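Local coordinates for putative type VI secretion protein (Escherichia coli, PDB 4HH5) that belongs to the ClpA/ClpB family and probably couples ATP hydrolysis to type VI secretion, represented here by its largely helical N-terminal domain, at residues 53-58 with 117-122; 62-67 with 138-143. All blocks are in the same frame, centred on the assembly; numbering follows the deposited sequence.

In the fold
Interaction 1 and interaction 2 sit about 9 Å apart, centre to centre, in the same helical N-terminal domain. Their segments alternate along the chain: 53-58 and 62-67 come first, then 117-122 and 138-143, so each contact ties an early part of the domain to a late one. Helix 54-61 of interaction 1 leads straight into the turn of interaction 2, and helix 115-124 precedes helix 142-147. The two contacts also touch: Leu-58 CD2 lies 4.1 Å from Leu-140 CD1, so apolar side chains of both meet there and the buried contact adjoins the partly buried one.

Interaction 1: residues 53-58 with 117-122; sequences GDLTVL and HLLGAL
Leu-119 meets Leu-55 and Leu-58 in a wholly apolar contact between helix 115-124 and helix 54-61. Leu-55 and Leu-58 are three residues apart, about one helical turn, and so present their branched ends to the same partner. In segment 117-122, His-117 comes first, its side chain leaving the backbone away from helix 54-61. Its ring is engaged within its own neighbourhood, with ND1 hydrogen-bonded to Arg-114 N, and it packs on Ala-105. Leu-118 serves a different interface, lying on Trp-43 and Leu-47 of helix 40-50 and on Ala-101 of helix 92-107.

Leu-119 carries the contact. With CG opposite the backbone N (chi1 -171°), the side chain extends toward helix 54-61 and sets both methyls against its leucines. CD1 meets Leu-55 alone, 4.0 Å from its CD2, where the two side chains run obliquely past one another. CD2 lies against both partners: it meets Leu-58 CD1 at 3.6 Å, the closest approach, where the side chains reach for each other tip to tip, and it is also 4.1 Å from Leu-55 CD2. Leu-55 leaves its backbone to one side of the partner, and it is the end of the side chain that comes nearer. Farther on, Ala-121 and Leu-122 look elsewhere, Ala-121 packing on Leu-97 and Leu-122 on Val-129.

The CA atoms of Leu-55 and Leu-119 are 7.8 Å apart, a gap that leucine side chains bridge without the backbones touching. Since no hydrogen bond crosses between the segments and all three leucines are buried, cohesion here comes from dispersion and the exclusion of water, with branched methyl groups fitting together without any polar atom that would need a partner.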
loop_
_atom_site.group_PDB
_atom_site.type_symbol
_atom_site.label_atom_id
_atom_site.label_comp_id
_atom_site.label_asym_id
_atom_site.label_seq_id
_atom_site.Cartn_x
_atom_site.Cartn_y
_atom_site.Cartn_z
ATOM N N GLY A 53 -6.613 -8.233 -3.979
ATOM C CA GLY A 53 -7.128 -7.042 -3.309
ATOM C C GLY A 53 -7.649 -5.945 -4.209
ATOM O O GLY A 53 -7.847 -6.154 -5.414
ATOM N N ASP A 54 -7.873 -4.749 -3.616
ATOM C CA ASP A 54 -8.411 -3.602 -4.343
ATOM C C ASP A 54 -7.590 -3.208 -5.561
ATOM O O ASP A 54 -8.177 -2.932 -6.599
ATOM C CB ASP A 54 -8.682 -2.394 -3.417
ATOM C CG ASP A 54 -9.569 -2.678 -2.208
ATOM O OD1 ASP A 54 -10.382 -3.624 -2.271
ATOM O OD2 ASP A 54 -9.513 -1.907 -1.239
ATOM N N LEU A 55 -6.245 -3.220 -5.451
ATOM C CA LEU A 55 -5.337 -2.862 -6.547
ATOM C C LEU A 55 -5.524 -3.741 -7.778
ATOM O O LEU A 55 -5.602 -3.217 -8.895
ATOM C CB LEU A 55 -3.868 -2.923 -6.095
ATOM C CG LEU A 55 -3.356 -1.832 -5.162
ATOM C CD1 LEU A 55 -1.923 -2.136 -4.746
ATOM C CD2 LEU A 55 -3.385 -0.451 -5.834
ATOM N N THR A 56 -5.576 -5.075 -7.572
ATOM C CA THR A 56 -5.768 -6.072 -8.638
ATOM C C THR A 56 -7.125 -5.897 -9.320
ATOM O O THR A 56 -7.195 -5.955 -10.550
ATOM C CB THR A 56 -5.559 -7.499 -8.088
ATOM O OG1 THR A 56 -4.219 -7.594 -7.605
ATOM C CG2 THR A 56 -5.816 -8.589 -9.141
ATOM N N VAL A 57 -8.186 -5.667 -8.533
ATOM C CA VAL A 57 -9.555 -5.441 -9.044
ATOM C C VAL A 57 -9.578 -4.205 -9.974
ATOM O O VAL A 57 -10.152 -4.258 -11.068
ATOM C CB VAL A 57 -10.585 -5.348 -7.882
ATOM C CG1 VAL A 57 -11.950 -4.846 -8.365
ATOM C CG2 VAL A 57 -10.730 -6.700 -7.180
ATOM N N LEU A 58 -8.940 -3.114 -9.542
ATOM C CA LEU A 58 -8.859 -1.870 -10.312
ATOM C C LEU A 58 -8.033 -2.049 -11.586
ATOM O O LEU A 58 -8.474 -1.619 -12.657
ATOM C CB LEU A 58 -8.341 -0.716 -9.440
ATOM C CG LEU A 58 -9.264 -0.312 -8.278
ATOM C CD1 LEU A 58 -8.539 0.577 -7.289
ATOM C CD2 LEU A 58 -10.536 0.352 -8.763
ATOM N N HIS A 117 -7.448 2.763 0.104
ATOM C CA HIS A 117 -7.143 3.965 0.900
ATOM C C HIS A 117 -5.685 4.345 0.731
ATOM O O HIS A 117 -5.370 5.532 0.691
ATOM C CB HIS A 117 -7.496 3.783 2.388
ATOM C CG HIS A 117 -8.937 3.438 2.616
ATOM N ND1 HIS A 117 -9.306 2.445 3.501
ATOM C CD2 HIS A 117 -10.053 3.973 2.064
ATOM C CE1 HIS A 117 -10.630 2.405 3.464
ATOM N NE2 HIS A 117 -11.121 3.295 2.598
ATOM N N LEU A 118 -4.801 3.341 0.596
ATOM C CA LEU A 118 -3.378 3.567 0.323
ATOM C C LEU A 118 -3.279 4.164 -1.081
ATOM O O LEU A 118 -2.476 5.064 -1.304
ATOM C CB LEU A 118 -2.576 2.250 0.380
ATOM C CG LEU A 118 -2.632 1.445 1.699
ATOM C CD1 LEU A 118 -1.963 0.078 1.534
ATOM C CD2 LEU A 118 -1.954 2.191 2.834
ATOM N N LEU A 119 -4.142 3.695 -2.015
ATOM C CA LEU A 119 -4.162 4.212 -3.379
ATOM C C LEU A 119 -4.678 5.647 -3.405
ATOM O O LEU A 119 -4.093 6.492 -4.083
ATOM C CB LEU A 119 -4.965 3.303 -4.323
ATOM C CG LEU A 119 -4.867 3.648 -5.798
ATOM C CD1 LEU A 119 -3.437 3.488 -6.313
ATOM C CD2 LEU A 119 -5.803 2.798 -6.601
ATOM N N GLY A 120 -5.717 5.918 -2.617
ATOM C CA GLY A 120 -6.286 7.254 -2.480
ATOM C C GLY A 120 -5.277 8.243 -1.939
ATOM O O GLY A 120 -5.164 9.365 -2.446
ATOM N N ALA A 121 -4.498 7.807 -0.934
ATOM C CA ALA A 121 -3.437 8.609 -0.335
ATOM C C ALA A 121 -2.343 8.900 -1.382
ATOM O O ALA A 121 -1.942 10.052 -1.541
ATOM C CB ALA A 121 -2.851 7.887 0.867
ATOM N N LEU A 122 -1.938 7.869 -2.141
ATOM C CA LEU A 122 -0.924 7.948 -3.195
ATOM C C LEU A 122 -1.282 8.890 -4.349
ATOM O O LEU A 122 -0.425 9.652 -4.799
ATOM C CB LEU A 122 -0.596 6.548 -3.734
ATOM C CG LEU A 122 0.693 6.438 -4.538
ATOM C CD1 LEU A 122 1.916 6.587 -3.625
ATOM C CD2 LEU A 122 0.737 5.127 -5.317
#

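Interaction 2: residues 62-67 with 138-143; sequences YDWDMD and LTLSQS
Leu-140 sets its two methyls against two aromatic side chains, Tyr-62 and Trp-64. Its CD2 sits over one face of the Tyr-62 ring, 4.0 Å from the centroid and only 13° off the ring normal, which makes a well-centred CH-pi contact. Its other methyl, CD1, lies between the two rings, 4.1 Å from both Trp-64 CZ2 and Tyr-62 CD2, and meets the indole obliquely. A leucine fits here because its fork reaches both side chains: tyrosine offers it a flat ring face, tryptophan the apolar benzo carbon CZ2.

The indole's polar rim is handled by water. Trp-64 NE1 donates over 2.9 Å to a water lying in the ring plane at its edge, and that water donates in turn to Thr-139 OG1 at 2.7 Å. NE1 and OG1 themselves are 4.0 Å apart, and the water links them. A chi1 of 64° swings OG1 of Thr-139 between its own backbone N and carbonyl carbon, where it also hydrogen-bonds to Pro-136 O, so one hydroxyl serves both carbonyl and water.

The early segment links the end of helix 54-61 to helix 66-78, with Asp-65 capping the latter through Ala-68 N. The late one leads into helix 142-147, for which Ser-141 is the N-cap residue, while Leu-140 O is held by Thr-123 OG1 of helix 115-124.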
loop_
_atom_site.group_PDB
_atom_site.type_symbol
_atom_site.label_atom_id
_atom_site.label_comp_id
_atom_site.label_asym_id
_atom_site.label_seq_id
_atom_site.Cartn_x
_atom_site.Cartn_y
_atom_site.Cartn_z
ATOM N N TYR A 62 -9.651 -1.474 -15.248
ATOM C CA TYR A 62 -9.094 -0.405 -16.081
ATOM C C TYR A 62 -7.987 -0.835 -17.031
ATOM O O TYR A 62 -7.325 0.006 -17.628
ATOM C CB TYR A 62 -8.737 0.816 -15.226
ATOM C CG TYR A 62 -9.984 1.406 -14.611
ATOM C CD1 TYR A 62 -10.866 2.169 -15.372
ATOM C CD2 TYR A 62 -10.348 1.101 -13.303
ATOM C CE1 TYR A 62 -12.054 2.652 -14.834
ATOM C CE2 TYR A 62 -11.537 1.578 -12.753
ATOM C CZ TYR A 62 -12.392 2.345 -13.525
ATOM O OH TYR A 62 -13.563 2.818 -12.988
ATOM N N ASP A 63 -7.832 -2.152 -17.199
ATOM C CA ASP A 63 -6.888 -2.793 -18.107
ATOM C C ASP A 63 -5.453 -2.283 -17.997
ATOM O O ASP A 63 -4.818 -1.948 -18.998
ATOM C CB ASP A 63 -7.415 -2.775 -19.555
ATOM C CG ASP A 63 -6.811 -3.863 -20.416
ATOM O OD1 ASP A 63 -6.691 -5.014 -19.924
ATOM O OD2 ASP A 63 -6.443 -3.567 -21.571
ATOM N N TRP A 64 -4.950 -2.210 -16.765
ATOM C CA TRP A 64 -3.572 -1.810 -16.525
ATOM C C TRP A 64 -2.671 -2.942 -16.981
ATOM O O TRP A 64 -3.049 -4.116 -16.878
ATOM C CB TRP A 64 -3.323 -1.576 -15.030
ATOM C CG TRP A 64 -4.085 -0.447 -14.402
ATOM C CD1 TRP A 64 -4.884 0.470 -15.025
ATOM C CD2 TRP A 64 -4.086 -0.102 -13.018
ATOM N NE1 TRP A 64 -5.396 1.352 -14.109
ATOM C CE2 TRP A 64 -4.933 1.017 -12.863
ATOM C CE3 TRP A 64 -3.492 -0.668 -11.872
ATOM C CZ2 TRP A 64 -5.189 1.594 -11.614
ATOM C CZ3 TRP A 64 -3.765 -0.108 -10.634
ATOM C CH2 TRP A 64 -4.579 1.028 -10.519
ATOM N N ASP A 65 -1.485 -2.598 -17.496
ATOM C CA ASP A 65 -0.517 -3.625 -17.851
ATOM C C ASP A 65 0.162 -3.961 -16.511
ATOM O O ASP A 65 1.083 -3.267 -16.089
ATOM C CB ASP A 65 0.484 -3.108 -18.908
ATOM C CG ASP A 65 1.576 -4.099 -19.297
ATOM O OD1 ASP A 65 1.655 -5.184 -18.674
ATOM O OD2 ASP A 65 2.381 -3.768 -20.172
ATOM N N MET A 66 -0.363 -4.983 -15.811
ATOM C CA MET A 66 0.127 -5.414 -14.493
ATOM C C MET A 66 1.549 -5.939 -14.540
ATOM O O MET A 66 2.285 -5.775 -13.562
ATOM C CB MET A 66 -0.804 -6.462 -13.848
ATOM C CG MET A 66 -2.245 -6.005 -13.696
ATOM S SD MET A 66 -2.443 -4.506 -12.696
ATOM C CE MET A 66 -2.377 -5.208 -11.061
ATOM N N ASP A 67 1.932 -6.581 -15.661
ATOM C CA ASP A 67 3.280 -7.123 -15.862
ATOM C C ASP A 67 4.314 -6.012 -15.828
ATOM O O ASP A 67 5.333 -6.179 -15.173
ATOM C CB ASP A 67 3.386 -7.917 -17.182
ATOM C CG ASP A 67 2.830 -9.330 -17.129
ATOM O OD1 ASP A 67 2.003 -9.614 -16.232
ATOM O OD2 ASP A 67 3.213 -10.154 -17.994
ATOM N N LEU A 138 -1.747 6.279 -10.444
ATOM C CA LEU A 138 -2.024 7.719 -10.339
ATOM C C LEU A 138 -3.135 8.206 -11.287
ATOM O O LEU A 138 -3.443 9.402 -11.301
ATOM C CB LEU A 138 -0.725 8.529 -10.564
ATOM C CG LEU A 138 0.508 8.129 -9.730
ATOM C CD1 LEU A 138 1.714 8.973 -10.106
ATOM C CD2 LEU A 138 0.233 8.231 -8.225
ATOM N N THR A 139 -3.736 7.290 -12.074
ATOM C CA THR A 139 -4.763 7.633 -13.071
ATOM C C THR A 139 -6.161 7.880 -12.522
ATOM O O THR A 139 -6.909 8.646 -13.125
ATOM C CB THR A 139 -4.761 6.681 -14.284
ATOM O OG1 THR A 139 -5.105 5.365 -13.858
ATOM C CG2 THR A 139 -3.439 6.690 -15.049
ATOM N N LEU A 140 -6.532 7.222 -11.413
ATOM C CA LEU A 140 -7.855 7.397 -10.809
ATOM C C LEU A 140 -7.776 8.440 -9.705
ATOM O O LEU A 140 -6.800 8.474 -8.968
ATOM C CB LEU A 140 -8.393 6.061 -10.239
ATOM C CG LEU A 140 -8.552 4.890 -11.222
ATOM C CD1 LEU A 140 -8.572 3.565 -10.490
ATOM C CD2 LEU A 140 -9.799 5.049 -12.090
ATOM N N SER A 141 -8.778 9.318 -9.618
ATOM C CA SER A 141 -8.844 10.330 -8.571
ATOM C C SER A 141 -9.466 9.707 -7.311
ATOM O O SER A 141 -10.078 8.637 -7.402
ATOM C CB SER A 141 -9.697 11.498 -9.032
ATOM O OG SER A 141 -11.045 11.081 -9.151
ATOM N N GLN A 142 -9.374 10.398 -6.160
ATOM C CA GLN A 142 -9.989 9.920 -4.915
ATOM C C GLN A 142 -11.507 9.836 -5.056
ATOM O O GLN A 142 -12.111 8.881 -4.553
ATOM C CB GLN A 142 -9.580 10.797 -3.713
ATOM C CG GLN A 142 -10.162 10.361 -2.349
ATOM C CD GLN A 142 -10.013 8.880 -2.063
ATOM O OE1 GLN A 142 -8.917 8.365 -1.893
ATOM N NE2 GLN A 142 -11.118 8.162 -1.992
ATOM N N SER A 143 -12.116 10.796 -5.786
ATOM C CA SER A 143 -13.567 10.795 -6.017
ATOM C C SER A 143 -13.982 9.571 -6.829
ATOM O O SER A 143 -14.986 8.949 -6.495
ATOM C CB SER A 143 -14.047 12.093 -6.662
ATOM O OG SER A 143 -13.220 12.472 -7.748
HETATM O O HOH W 1 -7.106 3.676 -14.604
#